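Local structure of CELL division control protein 6 (1FNN) at residues 50-56 and 189-193; 85-91 and 141-145; 131-135 and 162-167. The protein binds ADP and probably binds and hydrolyses ATP as an AAA+ protein of the Cdc6/Cdc18 family, and is thought to help regulate DNA replication. All blocks are in the same frame, centred on the assembly; numbering follows the deposited sequence.

Contact 1: residues 50-56 and 189-193. With ADP (adenosine-5'-diphosphate), chain D.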
# COMPACT_ATOMS: atom_id res chain seq x y z
N LEU A 50 3.05 11.23 6.17
CA LEU A 50 4.25 10.61 5.57
C LEU A 50 4.16 9.10 5.72
O LEU A 50 3.82 8.54 6.76
CB LEU A 50 5.54 11.09 6.28
CG LEU A 50 5.83 12.58 6.27
CD1 LEU A 50 7.10 12.91 7.09
CD2 LEU A 50 6.03 13.07 4.83
N GLY A 51 4.54 8.42 4.63
CA GLY A 51 4.49 6.96 4.64
C GLY A 51 4.74 6.46 3.23
O GLY A 51 4.45 7.21 2.27
N ARG A 52 5.18 5.20 3.13
CA ARG A 52 5.46 4.68 1.78
C ARG A 52 4.13 4.48 1.02
O ARG A 52 3.04 4.52 1.59
CB ARG A 52 6.20 3.34 1.87
CG ARG A 52 5.46 2.22 2.58
CD ARG A 52 5.50 0.90 1.81
NE ARG A 52 5.28 1.08 0.37
CZ ARG A 52 5.44 0.13 -0.53
NH1 ARG A 52 5.84 -1.06 -0.07
NH2 ARG A 52 5.24 0.29 -1.83
N PRO A 53 4.24 4.08 -0.23
CA PRO A 53 3.05 3.82 -1.06
C PRO A 53 2.21 2.71 -0.46
O PRO A 53 2.68 1.71 0.11
CB PRO A 53 3.59 3.48 -2.44
CG PRO A 53 4.95 4.11 -2.47
CD PRO A 53 5.47 3.99 -1.05
N GLY A 54 0.90 2.99 -0.42
CA GLY A 54 -0.03 1.95 -0.02
C GLY A 54 -0.26 1.85 1.47
O GLY A 54 -0.88 0.86 1.89
N THR A 55 0.19 2.85 2.21
CA THR A 55 -0.00 2.83 3.67
C THR A 55 -1.28 3.59 4.06
O THR A 55 -1.54 3.70 5.25
CB THR A 55 1.19 3.43 4.40
OG1 THR A 55 1.61 4.71 3.88
CG2 THR A 55 2.41 2.48 4.24
N GLY A 56 -2.22 3.86 3.13
CA GLY A 56 -3.51 4.46 3.52
C GLY A 56 -3.52 5.98 3.72
O GLY A 56 -4.45 6.53 4.35
N ARG A 189 2.34 9.92 10.71
CA ARG A 189 3.11 8.89 10.06
C ARG A 189 2.27 7.64 9.88
O ARG A 189 1.46 7.30 10.71
CB ARG A 189 4.36 8.48 10.90
CG ARG A 189 5.27 9.71 11.07
CD ARG A 189 6.65 9.40 11.66
NE ARG A 189 7.44 10.63 11.68
CZ ARG A 189 8.24 11.00 10.68
NH1 ARG A 189 8.36 10.24 9.60
NH2 ARG A 189 8.92 12.14 10.78
N PHE A 190 2.39 7.04 8.70
CA PHE A 190 1.63 5.86 8.31
C PHE A 190 2.69 4.76 8.05
O PHE A 190 3.42 4.91 7.07
CB PHE A 190 0.91 6.15 6.98
CG PHE A 190 -0.16 7.21 7.13
CD1 PHE A 190 0.16 8.54 7.40
CD2 PHE A 190 -1.49 6.82 6.98
CE1 PHE A 190 -0.87 9.48 7.53
CE2 PHE A 190 -2.51 7.75 7.10
CZ PHE A 190 -2.17 9.06 7.37
N SER A 191 2.83 3.85 8.98
CA SER A 191 3.92 2.86 8.83
C SER A 191 3.45 1.68 7.99
O SER A 191 2.27 1.56 7.70
CB SER A 191 4.30 2.38 10.24
OG SER A 191 3.27 1.47 10.59
N PRO A 192 4.41 0.99 7.36
CA PRO A 192 4.10 -0.13 6.48
C PRO A 192 3.16 -1.05 7.25
O PRO A 192 3.34 -1.18 8.47
CB PRO A 192 5.47 -0.76 6.22
CG PRO A 192 6.42 0.41 6.35
CD PRO A 192 5.88 1.14 7.59
N TYR A 193 2.14 -1.60 6.59
CA TYR A 193 1.27 -2.49 7.33
C TYR A 193 2.00 -3.84 7.58
O TYR A 193 2.68 -4.35 6.68
CB TYR A 193 -0.00 -2.83 6.58
CG TYR A 193 -0.96 -1.65 6.42
CD1 TYR A 193 -1.17 -1.01 5.21
CD2 TYR A 193 -1.66 -1.19 7.54
CE1 TYR A 193 -2.06 0.06 5.07
CE2 TYR A 193 -2.55 -0.13 7.44
CZ TYR A 193 -2.73 0.48 6.20
OH TYR A 193 -3.63 1.54 6.16
PB ADP D . -1.48 5.72 -0.08
O1B ADP D . -1.90 7.14 -0.45
O2B ADP D . -0.88 5.62 1.21
O3B ADP D . -0.54 5.40 -1.15
PA ADP D . -4.02 4.46 -0.25
O1A ADP D . -4.76 5.41 0.60
O2A ADP D . -4.33 4.64 -1.67
O3A ADP D . -2.51 4.57 0.01
O5' ADP D . -4.42 2.91 0.10
C5' ADP D . -4.04 1.95 -0.86
C4' ADP D . -5.23 0.98 -1.01
O4' ADP D . -5.44 0.36 0.24
C3' ADP D . -6.56 1.65 -1.35
O3' ADP D . -7.33 0.74 -2.10
C2' ADP D . -7.07 1.92 0.03
O2' ADP D . -8.49 2.08 0.06
C1' ADP D . -6.70 0.61 0.74
N9 ADP D . -6.50 0.91 2.11
C8 ADP D . -5.38 1.46 2.66
N7 ADP D . -5.32 1.40 3.96
C5 ADP D . -6.51 0.76 4.28
C6 ADP D . -7.08 0.42 5.52
N6 ADP D . -6.47 0.71 6.66
N1 ADP D . -8.27 -0.18 5.52
C2 ADP D . -8.87 -0.42 4.36
N3 ADP D . -8.45 -0.15 3.13
C4 ADP D . -7.24 0.46 3.17
O HOH W 1 5.64 3.90 5.62
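Phe190, Leu50 and Thr55 bury the most surface here. Leu50, on strand 46-50, pairs with Arg189, on the parallel edge strand 187-189, with their CA atoms 4.9 Å apart. Phe190 N donates to Leu50 O at 2.8 Å, and Arg189 CA adds a CA-H...O contact to the same Leu50 O at 3.4 Å. Leu50 CD1 packs 3.9 Å from Arg189 NH1, and the guanidinium also forms a salt bridge with Asp169. Gly51 and Phe190 are still close, their CA atoms 4.8 Å apart. After them the backbones separate and water 1 fills the gap, accepting from Arg52 N and donating to Phe190 O, both at 2.8 Å. A CB on Gly51 would clash with Phe190 O. The CA-to-CB bond of Phe190 points toward 50-56. Its CB lies 3.5 Å from Thr55 OG1, and its CE2 reaches 3.6 Å from Gly56 O. Thr55 OG1 donates to Arg52 O at 2.7 Å across the type II turn 52-55. Thr55 CG2 packs 3.8 Å from Pro192 CA. The CA-to-CB bond of Tyr193 points sideways, but the ring end comes close to the loop, with Tyr193 OH 3.1 Å from Thr55 O. This OH accepts from ADP N6 at 3.0 Å. Gly54 N donates to ADP O3B at 2.9 Å and Gly56 N to ADP O3A at 3.2 Å. Lys57, Thr58 and Val59 add further backbone amide bonds. This strand-loop-helix with amides wrapped round phosphate is the P-loop (Walker A) of an AAA+ ATPase, and segment 189-193 brings Tyr193 to the adenine.

Contact 2: residues 85-91 and 141-145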
# COMPACT_ATOMS: atom_id res chain seq x y z
N ARG A 85 1.56 19.37 -11.38
CA ARG A 85 2.87 19.53 -10.76
C ARG A 85 3.44 20.93 -10.73
O ARG A 85 4.12 21.28 -9.75
CB ARG A 85 3.89 18.63 -11.49
CG ARG A 85 3.58 17.16 -11.27
CD ARG A 85 4.60 16.24 -11.92
NE ARG A 85 4.15 14.86 -11.83
CZ ARG A 85 4.87 13.78 -12.13
NH1 ARG A 85 6.12 13.90 -12.55
NH2 ARG A 85 4.33 12.57 -12.01
N ASN A 86 3.15 21.72 -11.76
CA ASN A 86 3.69 23.08 -11.77
C ASN A 86 2.59 24.02 -11.31
O ASN A 86 1.46 23.56 -11.17
CB ASN A 86 4.20 23.44 -13.17
CG ASN A 86 3.10 23.21 -14.19
OD1 ASN A 86 2.09 23.92 -14.17
ND2 ASN A 86 3.31 22.22 -15.05
N PHE A 87 2.95 25.25 -10.99
CA PHE A 87 2.09 26.27 -10.50
C PHE A 87 0.83 26.46 -11.35
O PHE A 87 -0.26 26.60 -10.81
CB PHE A 87 2.81 27.65 -10.41
CG PHE A 87 1.88 28.63 -9.72
CD1 PHE A 87 1.74 28.58 -8.34
CD2 PHE A 87 1.15 29.56 -10.42
CE1 PHE A 87 0.89 29.44 -7.68
CE2 PHE A 87 0.30 30.43 -9.76
CZ PHE A 87 0.17 30.38 -8.40
N THR A 88 1.01 26.56 -12.66
CA THR A 88 -0.09 26.78 -13.58
C THR A 88 -1.09 25.63 -13.55
O THR A 88 -2.29 25.88 -13.61
CB THR A 88 0.43 26.99 -15.02
OG1 THR A 88 1.23 28.18 -15.01
CG2 THR A 88 -0.70 27.17 -16.02
N ALA A 89 -0.61 24.39 -13.57
CA ALA A 89 -1.50 23.24 -13.50
C ALA A 89 -2.26 23.22 -12.18
O ALA A 89 -3.44 22.90 -12.17
CB ALA A 89 -0.71 21.94 -13.68
N ILE A 90 -1.59 23.45 -11.06
CA ILE A 90 -2.23 23.40 -9.74
C ILE A 90 -3.23 24.53 -9.51
O ILE A 90 -4.38 24.31 -9.12
CB ILE A 90 -1.16 23.45 -8.63
CG1 ILE A 90 -0.31 22.17 -8.67
CG2 ILE A 90 -1.83 23.58 -7.26
CD1 ILE A 90 1.05 22.34 -8.01
N ILE A 91 -2.81 25.77 -9.80
CA ILE A 91 -3.74 26.90 -9.66
C ILE A 91 -4.94 26.73 -10.56
O ILE A 91 -6.08 27.12 -10.20
CB ILE A 91 -3.01 28.24 -9.87
CG1 ILE A 91 -3.79 29.38 -9.21
CG2 ILE A 91 -2.81 28.55 -11.34
CD1 ILE A 91 -3.66 29.38 -7.70
N ILE A 141 7.06 25.71 -5.25
CA ILE A 141 5.61 25.62 -5.35
C ILE A 141 5.01 25.25 -4.01
O ILE A 141 4.06 25.88 -3.54
CB ILE A 141 5.22 24.55 -6.40
CG1 ILE A 141 5.70 25.03 -7.76
CG2 ILE A 141 3.72 24.29 -6.39
CD1 ILE A 141 5.36 24.10 -8.90
N LEU A 142 5.58 24.19 -3.41
CA LEU A 142 5.12 23.77 -2.09
C LEU A 142 5.19 24.93 -1.10
O LEU A 142 4.22 25.16 -0.37
CB LEU A 142 5.93 22.58 -1.59
CG LEU A 142 5.25 21.33 -1.07
CD1 LEU A 142 6.18 20.55 -0.15
CD2 LEU A 142 3.95 21.61 -0.33
N SER A 143 6.31 25.67 -1.06
CA SER A 143 6.39 26.83 -0.18
C SER A 143 5.35 27.90 -0.48
O SER A 143 4.79 28.52 0.43
CB SER A 143 7.80 27.47 -0.25
OG SER A 143 8.69 26.39 0.07
N THR A 144 5.18 28.25 -1.75
CA THR A 144 4.10 29.19 -2.08
C THR A 144 2.81 28.78 -1.38
O THR A 144 2.24 29.61 -0.68
CB THR A 144 3.89 29.28 -3.59
OG1 THR A 144 5.10 29.82 -4.14
CG2 THR A 144 2.71 30.18 -3.93
N PHE A 145 2.34 27.54 -1.55
CA PHE A 145 1.05 27.18 -0.94
C PHE A 145 1.10 27.09 0.56
O PHE A 145 0.20 27.59 1.25
CB PHE A 145 0.51 25.88 -1.58
CG PHE A 145 0.08 26.20 -2.99
CD1 PHE A 145 0.84 25.84 -4.07
CD2 PHE A 145 -1.11 26.89 -3.21
CE1 PHE A 145 0.45 26.13 -5.36
CE2 PHE A 145 -1.51 27.18 -4.50
CZ PHE A 145 -0.73 26.81 -5.57
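The first turn of helix 87-97 meets the middle of helix 139-148 through apolar side chains, with no hydrogen bond between the segments. The axes of the short pieces 87-91 and 141-145 pass 11.5 Å apart at a crossing angle of -40°. Ile141, an extended mt rotamer, sends CD1 to the start of the other helix, 3.2 Å from Arg85 O and 3.4 Å from Phe87 N. Asn86, with chi1 in p, turns back and N-caps that helix, its OD1 accepting from Ala89 N at 2.8 Å. Phe87 is t about chi1, which carries CE1 to 3.7 Å from Phe145 CZ. These two rings are nearly parallel but slid apart, with centroids 5.8 Å from each other. Ile90 bridges both partners: CD1 sits 3.7 Å from Ile141 CG2, and CG2 sits 3.8 Å from Phe145 CZ. Phe145 also rests on Leu129 and Leu131 of strand 127-132. This is helix-helix packing over one face of the parallel sheet in a P-loop NTPase alpha/beta fold.

Contact 3: residues 131-135 and 162-167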
# COMPACT_ATOMS: atom_id res chain seq x y z
N LEU A 131 -2.54 18.77 -0.85
CA LEU A 131 -1.58 18.52 -1.94
C LEU A 131 -1.04 17.11 -1.80
O LEU A 131 -0.07 16.89 -1.06
CB LEU A 131 -0.46 19.57 -1.85
CG LEU A 131 -0.95 21.02 -1.89
CD1 LEU A 131 0.23 21.99 -1.73
CD2 LEU A 131 -1.71 21.34 -3.18
N ASP A 132 -1.71 16.14 -2.44
CA ASP A 132 -1.36 14.74 -2.33
C ASP A 132 -0.13 14.44 -3.20
O ASP A 132 0.15 15.18 -4.14
CB ASP A 132 -2.51 13.81 -2.78
CG ASP A 132 -2.50 12.51 -2.02
OD1 ASP A 132 -1.45 12.15 -1.41
OD2 ASP A 132 -3.53 11.80 -2.02
N ASP A 133 0.65 13.48 -2.79
CA ASP A 133 1.93 13.16 -3.44
C ASP A 133 2.69 14.40 -3.84
O ASP A 133 3.12 14.54 -4.99
CB ASP A 133 1.75 12.27 -4.68
CG ASP A 133 1.04 10.99 -4.24
OD1 ASP A 133 1.38 10.50 -3.14
OD2 ASP A 133 0.19 10.56 -5.03
N ALA A 134 2.93 15.24 -2.85
CA ALA A 134 3.57 16.53 -3.00
C ALA A 134 5.06 16.51 -3.24
O ALA A 134 5.59 17.54 -3.70
CB ALA A 134 3.23 17.37 -1.76
N PHE A 135 5.73 15.38 -3.14
CA PHE A 135 7.11 15.19 -3.55
C PHE A 135 7.27 15.45 -5.04
O PHE A 135 8.34 15.90 -5.49
CB PHE A 135 7.66 13.79 -3.22
CG PHE A 135 6.78 12.65 -3.63
CD1 PHE A 135 6.91 12.05 -4.87
CD2 PHE A 135 5.82 12.16 -2.77
CE1 PHE A 135 6.09 11.00 -5.24
CE2 PHE A 135 5.00 11.11 -3.12
CZ PHE A 135 5.14 10.53 -4.37
N LEU A 162 -4.34 23.25 5.29
CA LEU A 162 -3.50 22.64 4.27
C LEU A 162 -2.92 21.31 4.73
O LEU A 162 -2.30 21.21 5.81
CB LEU A 162 -2.34 23.60 3.94
CG LEU A 162 -1.30 22.98 3.00
CD1 LEU A 162 -1.86 22.73 1.60
CD2 LEU A 162 -0.06 23.88 2.95
N VAL A 163 -3.20 20.25 3.97
CA VAL A 163 -2.54 18.97 4.23
C VAL A 163 -1.63 18.67 3.03
O VAL A 163 -2.09 18.73 1.87
CB VAL A 163 -3.54 17.82 4.41
CG1 VAL A 163 -2.82 16.46 4.53
CG2 VAL A 163 -4.33 18.02 5.70
N ILE A 164 -0.37 18.31 3.29
CA ILE A 164 0.54 17.87 2.25
C ILE A 164 1.02 16.43 2.54
O ILE A 164 0.98 15.96 3.69
CB ILE A 164 1.78 18.75 2.08
CG1 ILE A 164 2.74 18.56 3.25
CG2 ILE A 164 1.38 20.22 1.93
CD1 ILE A 164 4.04 19.35 3.08
N VAL A 165 1.24 15.69 1.46
CA VAL A 165 1.49 14.27 1.55
C VAL A 165 2.79 13.86 0.88
O VAL A 165 3.10 14.30 -0.21
CB VAL A 165 0.33 13.48 0.91
CG1 VAL A 165 0.57 11.98 1.05
CG2 VAL A 165 -1.04 13.81 1.50
N GLY A 166 3.64 13.11 1.63
CA GLY A 166 4.90 12.67 1.04
C GLY A 166 5.21 11.24 1.49
O GLY A 166 4.46 10.61 2.22
N HIS A 167 6.35 10.72 1.04
CA HIS A 167 6.79 9.38 1.37
C HIS A 167 7.63 9.33 2.64
O HIS A 167 7.50 8.37 3.39
CB HIS A 167 7.67 8.78 0.25
CG HIS A 167 6.80 8.35 -0.90
ND1 HIS A 167 7.23 8.37 -2.21
CD2 HIS A 167 5.53 7.88 -0.92
CE1 HIS A 167 6.27 7.94 -2.99
NE2 HIS A 167 5.22 7.64 -2.24
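Strands 127-132 and 160-166 run parallel, and Leu131 pairs with Ile164 at a CA-CA distance of 4.7 Å. Leu131 uses both of its backbone polar atoms on the neighbour. Its N donates to Val163 O at 2.8 Å, and its O accepts from Val165 N at 3.1 Å. Ile164 CA adds a CA-H...O contact to Leu131 O at 3.5 Å. After Asp132 the chain leaves the strand, but Ala134 N still donates to Val165 O at 2.8 Å. The backbone of Asp132 pairs with Ile79 and Gly81 on its other side. Adjacent central strands of this kind are the core of the AAA+ ATPase sheet, and Asp132, at a strand end facing the P-loop, fits the place of a Walker B acidic residue. Its OD1 accepts from Asp133 N at 2.8 Å and lies 3.2 Å from Val165 CG1. Its OD2 is hydrogen-bonded to Tyr78 and to Thr58, a magnesium-binding residue. The Asp132 side chain stays about 4 Å from the bound magnesium at the nearest atoms, too far for direct coordination in this model, although Asp132 is a magnesium-binding residue of this protein. Leu131 CG meets Leu162 CD1 at 4.0 Å, and Ala134 CB meets Ile164 CB at 4.3 Å. At the far end the rings of Phe135 and His167 form an offset stack, centroids 4.2 Å apart.

All three contacts are largely buried, but their chemistry differs. Contact 3 joins two central strands by backbone hydrogen bonds. Contact 1 joins strand 46-50 to edge strand 187-189, and turns quickly into loop, water and nucleotide chemistry. Contact 2 is apolar helix packing, farthest of the three from the chain centre. Contacts 2 and 3 draw on consecutive elements, strand 127-132 and helix 139-148, and meet where Leu142 CD2 lies 3.7 Å from Ile164 CG2. Contacts 1 and 3 touch: Gly51 N probably bonds to Gly166 O at 3.3 Å. Contacts 1 and 2 do not touch, their nearest atoms being about 9 Å apart.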